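Local coordinates for Pbp related beta-lactamase (Pyrococcus abyssi, PDB 2QMI) that acts as a peptidase of the serine beta-lactamase and penicillin-binding protein family and assembles into a self-compartmentalizing octamer, at the interface of chains A and B. Numbering follows the deposited sequence. Chains: chain A/B, Pbp related beta-lactamase.

The interface of chains A and B. Residues chain A 141, 144; chain B 2, 4-5, 8.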
# COMPACT_ATOMS: atom_id res chain seq x y z
N ALA A 141 25.34 -35.30 -15.71
CA ALA A 141 24.74 -36.08 -14.63
C ALA A 141 23.25 -35.77 -14.62
O ALA A 141 22.41 -36.66 -14.75
CB ALA A 141 25.38 -35.70 -13.30
N ARG A 144 20.91 -37.29 -17.20
CA ARG A 144 20.95 -38.75 -17.27
C ARG A 144 19.76 -39.45 -17.93
O ARG A 144 19.93 -40.48 -18.58
CB ARG A 144 21.16 -39.34 -15.86
CG ARG A 144 21.39 -40.85 -15.90
CD ARG A 144 21.96 -41.42 -14.61
NE ARG A 144 20.96 -41.65 -13.58
CZ ARG A 144 20.89 -42.78 -12.87
NH1 ARG A 144 21.75 -43.76 -13.09
NH2 ARG A 144 19.96 -42.92 -11.93
N ASP B 2 26.58 -46.97 -7.29
CA ASP B 2 25.98 -46.41 -8.49
C ASP B 2 26.06 -44.88 -8.46
O ASP B 2 25.10 -44.20 -8.12
CB ASP B 2 24.52 -46.87 -8.60
CG ASP B 2 23.78 -46.25 -9.77
OD1 ASP B 2 24.44 -45.65 -10.65
OD2 ASP B 2 22.54 -46.37 -9.81
N GLY B 4 26.33 -42.46 -10.92
CA GLY B 4 25.39 -41.72 -11.75
C GLY B 4 24.12 -41.46 -10.97
O GLY B 4 23.53 -40.38 -11.05
N LYS B 5 23.69 -42.45 -10.19
CA LYS B 5 22.48 -42.31 -9.40
C LYS B 5 22.64 -41.28 -8.27
O LYS B 5 21.74 -40.48 -8.02
CB LYS B 5 22.07 -43.65 -8.80
CG LYS B 5 20.70 -43.61 -8.12
CD LYS B 5 20.22 -45.00 -7.69
CE LYS B 5 18.79 -44.93 -7.17
NZ LYS B 5 18.18 -46.29 -7.02
N SER B 8 22.88 -37.59 -9.72
CA SER B 8 21.60 -37.05 -10.15
C SER B 8 20.82 -36.57 -8.93
O SER B 8 20.21 -35.50 -8.95
CB SER B 8 20.77 -38.11 -10.89
OG SER B 8 21.36 -38.43 -12.14
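A:Arg144 reaches B:Lys5 and B:Ser8 with CG anti to its backbone N (chi1 -173°) and a bend at chi3, which lays the guanidinium over the first turn of helix 3-17 of chain B. One face of that flat group rests largely on main chain: B:Lys5 CA lies 3.5 Å from its plane, towards the rim, and B:Gly4 C is similarly offset on the same face. CZ of A:Arg144 comes 3.8 Å from B:Lys5 CA, while NH2 also meets CB and CG of the lysine. NE lies 3.5 Å from B:Ser8 OG, a contact rather than a hydrogen bond. Extended beyond CG, the B:Lys5 chain carries NZ to 6.2 Å from A:Arg144 NH2, probably limiting repulsion. B:Asp2 OD1 stands 4.1 Å from A:Arg144 NH1, not in contact, but the opposite charges may attract weakly and partly balance the nearby positive ones. A weak hydrogen bond from B:Lys5 N to B:Asp2 OD1 (3.3 Å) may help hold the carboxylate at the helix start. A:Arg144 supplies 79 Å² of the 173 Å² hidden in this patch, one part of a chain A–B interface within the octamer. B:Ser8 OG, anti to its carbonyl carbon (chi1 -68°), has one proton for two carbonyls, which must compete for it or share it: B:Gly4 O at 3.1 Å, with a C=O...OG angle of 155°, and, more weakly across the interface, A:Ala141 O at 3.3 Å from OG.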